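Local atomic coordinates of sulfur oxidation protein SOXB (Thermus thermophilus, PDB entry 2WDD), a protein that probably hydrolyses the sulfur-sulfur bond of cysteine S-thiosulfonate in the sulfur oxidation pathway, using a site that holds two manganese ions. Residues 238-251 and 268-280. Sequence-based numbering, arbitrary orientation.
Sequences LDERRLQEAVDKAR and LDAALAERIRGID
Gln244 and Arg277 meet through a paired exchange in which the side-chain amide pairs with the backbone N-H and C=O of one residue: Arg277 N donates to Gln244 OE1 at 2.8 Å, nearly straight, while Gln244 NE2 donates to Arg277 O at 3.0 Å. Both bonds lie in the carbonyl planes, on lone pairs, and a water joins OE1 to Arg275 O. Because Arg277 bends at chi3 (-75°), its guanidinium lies stacked on the amide, the planes only 11° apart and offset so that NE2 sits toward the guanidinium rim, and NH1 makes a salt bridge to the syn lone pair of Asp248 OD2 at 3.0 Å. A leucine in place of Gln244 would probably leave Arg277 N and O without these mates and the guanidinium without its polar stacking surface. One turn past Asp248, Arg251 NH2 grips Gly278 O (2.9 Å) and, through a salt bridge with a weak, bent hydrogen bond, Asp280 OD2, which also accepts from Val258 N. Helix 266-273 is the crossover of a beta-alpha-beta unit joining parallel strands 257-262 and 281-284, and the contact sets helix 240-252 against this helix and its exit loop. Gly278, at positive phi, passes close to Val247, whose CG2 meets Ile279 CG1 at 3.9 Å. Beyond, Leu243 CD2 touches both Ile276 CG1 (4.0 Å) and Leu272 CD1. Leu238 straddles Leu268 and Leu272.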
loop_
_atom_site.group_PDB
_atom_site.type_symbol
_atom_site.label_atom_id
_atom_site.label_comp_id
_atom_site.label_asym_id
_atom_site.label_seq_id
_atom_site.Cartn_x
_atom_site.Cartn_y
_atom_site.Cartn_z
ATOM N N LEU A 238 -1.825 -9.678 -16.668
ATOM C CA LEU A 238 -0.404 -9.506 -16.920
ATOM C C LEU A 238 -0.171 -10.172 -18.280
ATOM O O LEU A 238 -0.537 -11.334 -18.480
ATOM C CB LEU A 238 0.410 -10.225 -15.837
ATOM C CG LEU A 238 1.918 -10.356 -16.062
ATOM C CD1 LEU A 238 2.601 -9.015 -15.869
ATOM C CD2 LEU A 238 2.506 -11.399 -15.127
ATOM N N ASP A 239 0.384 -9.419 -19.220
ATOM C CA ASP A 239 0.596 -9.909 -20.579
ATOM C C ASP A 239 2.033 -9.601 -20.987
ATOM O O ASP A 239 2.332 -8.508 -21.473
ATOM C CB ASP A 239 -0.387 -9.207 -21.521
ATOM C CG ASP A 239 -0.480 -9.867 -22.887
ATOM O OD1 ASP A 239 0.516 -10.472 -23.341
ATOM O OD2 ASP A 239 -1.542 -9.726 -23.530
ATOM N N GLU A 240 2.926 -10.551 -20.729
ATOM C CA GLU A 240 4.347 -10.366 -21.013
ATOM C C GLU A 240 4.642 -9.975 -22.456
ATOM O O GLU A 240 5.504 -9.138 -22.713
ATOM C CB GLU A 240 5.144 -11.603 -20.610
ATOM C CG GLU A 240 5.111 -11.871 -19.115
ATOM C CD GLU A 240 6.034 -12.992 -18.704
ATOM O OE1 GLU A 240 5.668 -14.167 -18.900
ATOM O OE2 GLU A 240 7.122 -12.698 -18.172
ATOM N N ARG A 241 3.909 -10.571 -23.393
ATOM C CA ARG A 241 4.077 -10.262 -24.810
ATOM C C ARG A 241 3.779 -8.794 -25.088
ATOM O O ARG A 241 4.585 -8.088 -25.693
ATOM C CB ARG A 241 3.136 -11.138 -25.646
ATOM C CG ARG A 241 3.744 -11.684 -26.927
ATOM C CD ARG A 241 2.650 -12.140 -27.888
ATOM N NE ARG A 241 1.884 -11.008 -28.402
ATOM C CZ ARG A 241 0.704 -10.621 -27.927
ATOM N NH1 ARG A 241 0.136 -11.286 -26.929
ATOM N NH2 ARG A 241 0.088 -9.571 -28.454
ATOM N N ARG A 242 2.607 -8.342 -24.652
ATOM C CA ARG A 242 2.191 -6.961 -24.850
ATOM C C ARG A 242 3.171 -5.995 -24.176
ATOM O O ARG A 242 3.459 -4.921 -24.703
ATOM C CB ARG A 242 0.767 -6.751 -24.318
ATOM C CG ARG A 242 -0.011 -5.642 -25.010
ATOM C CD ARG A 242 -1.324 -5.317 -24.290
ATOM N NE ARG A 242 -2.368 -6.321 -24.508
ATOM C CZ ARG A 242 -3.184 -6.350 -25.559
ATOM N NH1 ARG A 242 -3.063 -5.451 -26.527
ATOM N NH2 ARG A 242 -4.121 -7.287 -25.649
ATOM N N LEU A 243 3.675 -6.379 -23.004
ATOM C CA LEU A 243 4.630 -5.532 -22.286
ATOM C C LEU A 243 5.930 -5.437 -23.079
ATOM O O LEU A 243 6.475 -4.349 -23.260
ATOM C CB LEU A 243 4.903 -6.090 -20.882
ATOM C CG LEU A 243 5.910 -5.289 -20.036
ATOM C CD1 LEU A 243 5.563 -3.802 -19.953
ATOM C CD2 LEU A 243 6.036 -5.904 -18.635
ATOM N N GLN A 244 6.419 -6.584 -23.545
ATOM C CA GLN A 244 7.653 -6.630 -24.332
ATOM C C GLN A 244 7.530 -5.823 -25.615
ATOM O O GLN A 244 8.453 -5.108 -25.998
ATOM C CB GLN A 244 8.038 -8.069 -24.668
ATOM C CG GLN A 244 9.387 -8.188 -25.392
ATOM C CD GLN A 244 10.560 -7.711 -24.544
ATOM O OE1 GLN A 244 11.084 -8.460 -23.717
ATOM N NE2 GLN A 244 10.991 -6.471 -24.764
ATOM N N GLU A 245 6.389 -5.929 -26.289
ATOM C CA GLU A 245 6.185 -5.186 -27.520
ATOM C C GLU A 245 6.110 -3.681 -27.262
ATOM O O GLU A 245 6.584 -2.877 -28.062
ATOM C CB GLU A 245 4.961 -5.724 -28.263
ATOM C CG GLU A 245 5.096 -7.217 -28.560
ATOM C CD GLU A 245 3.960 -7.783 -29.392
ATOM O OE1 GLU A 245 3.053 -7.017 -29.777
ATOM O OE2 GLU A 245 3.983 -9.004 -29.663
ATOM N N ALA A 246 5.563 -3.302 -26.110
ATOM C CA ALA A 246 5.480 -1.893 -25.753
ATOM C C ALA A 246 6.891 -1.336 -25.522
ATOM O O ALA A 246 7.224 -0.236 -25.966
ATOM C CB ALA A 246 4.612 -1.706 -24.506
ATOM N N VAL A 247 7.708 -2.093 -24.798
ATOM C CA VAL A 247 9.080 -1.684 -24.530
ATOM C C VAL A 247 9.848 -1.562 -25.849
ATOM O O VAL A 247 10.519 -0.558 -26.091
ATOM C CB VAL A 247 9.777 -2.657 -23.573
ATOM C CG1 VAL A 247 11.292 -2.390 -23.538
ATOM C CG2 VAL A 247 9.163 -2.574 -22.177
ATOM N N ASP A 248 9.703 -2.572 -26.704
ATOM C CA ASP A 248 10.358 -2.579 -28.012
ATOM C C ASP A 248 9.891 -1.404 -28.873
ATOM O O ASP A 248 10.699 -0.737 -29.533
ATOM C CB ASP A 248 10.102 -3.905 -28.739
ATOM C CG ASP A 248 10.842 -5.081 -28.100
ATOM O OD1 ASP A 248 11.800 -4.842 -27.334
ATOM O OD2 ASP A 248 10.479 -6.246 -28.379
ATOM N N LYS A 249 8.586 -1.150 -28.868
ATOM C CA LYS A 249 8.031 -0.063 -29.665
ATOM C C LYS A 249 8.574 1.292 -29.228
ATOM O O LYS A 249 8.955 2.115 -30.061
ATOM C CB LYS A 249 6.501 -0.081 -29.625
ATOM C CG LYS A 249 5.843 0.934 -30.551
ATOM C CD LYS A 249 4.324 0.850 -30.470
ATOM C CE LYS A 249 3.667 2.030 -31.168
ATOM N NZ LYS A 249 2.182 1.969 -31.081
ATOM N N ALA A 250 8.633 1.525 -27.919
ATOM C CA ALA A 250 9.166 2.782 -27.415
ATOM C C ALA A 250 10.591 2.976 -27.939
ATOM O O ALA A 250 10.979 4.080 -28.316
ATOM C CB ALA A 250 9.157 2.789 -25.886
ATOM N N ARG A 251 11.370 1.899 -27.932
ATOM C CA ARG A 251 12.754 1.963 -28.400
ATOM C C ARG A 251 12.830 2.187 -29.906
ATOM O O ARG A 251 13.691 2.922 -30.388
ATOM C CB ARG A 251 13.523 0.716 -27.973
ATOM C CG ARG A 251 13.995 0.784 -26.517
ATOM C CD ARG A 251 14.751 -0.473 -26.082
ATOM N NE ARG A 251 15.024 -0.457 -24.644
ATOM C CZ ARG A 251 15.873 0.377 -24.056
ATOM N NH1 ARG A 251 16.556 1.253 -24.780
ATOM N NH2 ARG A 251 16.037 0.341 -22.742
ATOM N N LEU A 268 6.772 -9.231 -8.196
ATOM C CA LEU A 268 6.377 -9.501 -9.570
ATOM C C LEU A 268 7.239 -8.660 -10.521
ATOM O O LEU A 268 7.686 -9.136 -11.561
ATOM C CB LEU A 268 4.890 -9.234 -9.766
ATOM C CG LEU A 268 4.340 -9.458 -11.172
ATOM C CD1 LEU A 268 4.768 -10.828 -11.730
ATOM C CD2 LEU A 268 2.815 -9.330 -11.137
ATOM N N ASP A 269 7.509 -7.412 -10.147
ATOM C CA ASP A 269 8.378 -6.582 -10.962
ATOM C C ASP A 269 9.756 -7.235 -11.084
ATOM O O ASP A 269 10.373 -7.183 -12.153
ATOM C CB ASP A 269 8.537 -5.200 -10.338
ATOM C CG ASP A 269 7.320 -4.317 -10.544
ATOM O OD1 ASP A 269 6.584 -4.532 -11.536
ATOM O OD2 ASP A 269 7.152 -3.361 -9.750
ATOM N N ALA A 270 10.266 -7.803 -9.988
ATOM C CA ALA A 270 11.592 -8.432 -10.035
ATOM C C ALA A 270 11.584 -9.621 -10.994
ATOM O O ALA A 270 12.559 -9.844 -11.722
ATOM C CB ALA A 270 12.045 -8.865 -8.640
ATOM N N ALA A 271 10.489 -10.374 -11.002
ATOM C CA ALA A 271 10.370 -11.524 -11.897
ATOM C C ALA A 271 10.358 -11.044 -13.347
ATOM O O ALA A 271 10.994 -11.651 -14.215
ATOM C CB ALA A 271 9.106 -12.323 -11.581
ATOM N N LEU A 272 9.660 -9.940 -13.607
ATOM C CA LEU A 272 9.599 -9.374 -14.950
ATOM C C LEU A 272 10.959 -8.860 -15.415
ATOM O O LEU A 272 11.281 -8.932 -16.606
ATOM C CB LEU A 272 8.568 -8.248 -15.021
ATOM C CG LEU A 272 7.107 -8.686 -14.886
ATOM C CD1 LEU A 272 6.205 -7.460 -14.807
ATOM C CD2 LEU A 272 6.706 -9.583 -16.065
ATOM N N ALA A 273 11.753 -8.342 -14.481
ATOM C CA ALA A 273 13.081 -7.835 -14.810
ATOM C C ALA A 273 13.958 -8.946 -15.393
ATOM O O ALA A 273 14.874 -8.683 -16.173
ATOM C CB ALA A 273 13.744 -7.229 -13.580
ATOM N N GLU A 274 13.674 -10.187 -15.020
ATOM C CA GLU A 274 14.436 -11.332 -15.514
ATOM C C GLU A 274 13.788 -11.960 -16.744
ATOM O O GLU A 274 14.319 -12.914 -17.307
ATOM C CB GLU A 274 14.556 -12.400 -14.427
ATOM C CG GLU A 274 15.171 -11.918 -13.124
ATOM C CD GLU A 274 15.376 -13.044 -12.131
ATOM O OE1 GLU A 274 14.481 -13.906 -12.013
ATOM O OE2 GLU A 274 16.437 -13.072 -11.473
ATOM N N ARG A 275 12.627 -11.451 -17.143
ATOM C CA ARG A 275 11.894 -12.024 -18.273
ATOM C C ARG A 275 11.740 -11.079 -19.459
ATOM O O ARG A 275 11.691 -11.521 -20.612
ATOM C CB ARG A 275 10.516 -12.513 -17.818
ATOM C CG ARG A 275 10.561 -13.608 -16.759
ATOM C CD ARG A 275 9.315 -14.484 -16.812
ATOM N NE ARG A 275 8.622 -14.545 -15.527
ATOM C CZ ARG A 275 9.047 -15.244 -14.478
ATOM N NH1 ARG A 275 8.349 -15.245 -13.350
ATOM N NH2 ARG A 275 10.177 -15.933 -14.552
ATOM N N ILE A 276 11.625 -9.786 -19.169
ATOM C CA ILE A 276 11.452 -8.761 -20.195
ATOM C C ILE A 276 12.787 -8.113 -20.518
ATOM O O ILE A 276 13.555 -7.777 -19.610
ATOM C CB ILE A 276 10.453 -7.674 -19.714
ATOM C CG1 ILE A 276 9.140 -8.305 -19.246
ATOM C CG2 ILE A 276 10.225 -6.612 -20.784
ATOM C CD1 ILE A 276 8.308 -8.897 -20.367
ATOM N N ARG A 277 13.049 -7.914 -21.808
ATOM C CA ARG A 277 14.280 -7.263 -22.255
ATOM C C ARG A 277 14.035 -5.770 -22.380
ATOM O O ARG A 277 13.011 -5.354 -22.917
ATOM C CB ARG A 277 14.658 -7.723 -23.676
ATOM C CG ARG A 277 14.937 -9.189 -23.888
ATOM C CD ARG A 277 15.149 -9.449 -25.385
ATOM N NE ARG A 277 13.894 -9.429 -26.137
ATOM C CZ ARG A 277 13.436 -8.383 -26.821
ATOM N NH1 ARG A 277 12.284 -8.468 -27.467
ATOM N NH2 ARG A 277 14.121 -7.248 -26.859
ATOM N N GLY A 278 15.004 -4.954 -21.982
ATOM C CA GLY A 278 14.915 -3.529 -22.224
ATOM C C GLY A 278 14.314 -2.603 -21.189
ATOM O O GLY A 278 14.143 -1.413 -21.466
ATOM N N ILE A 279 13.980 -3.123 -20.011
ATOM C CA ILE A 279 13.469 -2.250 -18.958
ATOM C C ILE A 279 14.686 -1.846 -18.133
ATOM O O ILE A 279 15.351 -2.701 -17.556
ATOM C CB ILE A 279 12.416 -2.928 -18.067
ATOM C CG1 ILE A 279 11.202 -3.349 -18.905
ATOM C CG2 ILE A 279 12.005 -1.971 -16.971
ATOM C CD1 ILE A 279 10.100 -4.007 -18.095
ATOM N N ASP A 280 14.983 -0.555 -18.099
ATOM C CA ASP A 280 16.159 -0.068 -17.391
ATOM C C ASP A 280 15.913 0.229 -15.922
ATOM O O ASP A 280 16.796 0.051 -15.088
ATOM C CB ASP A 280 16.729 1.157 -18.095
ATOM C CG ASP A 280 17.060 0.876 -19.548
ATOM O OD1 ASP A 280 17.762 -0.130 -19.807
ATOM O OD2 ASP A 280 16.522 1.586 -20.429
HETATM O O HOH W 1 10.071 -11.216 -22.936
#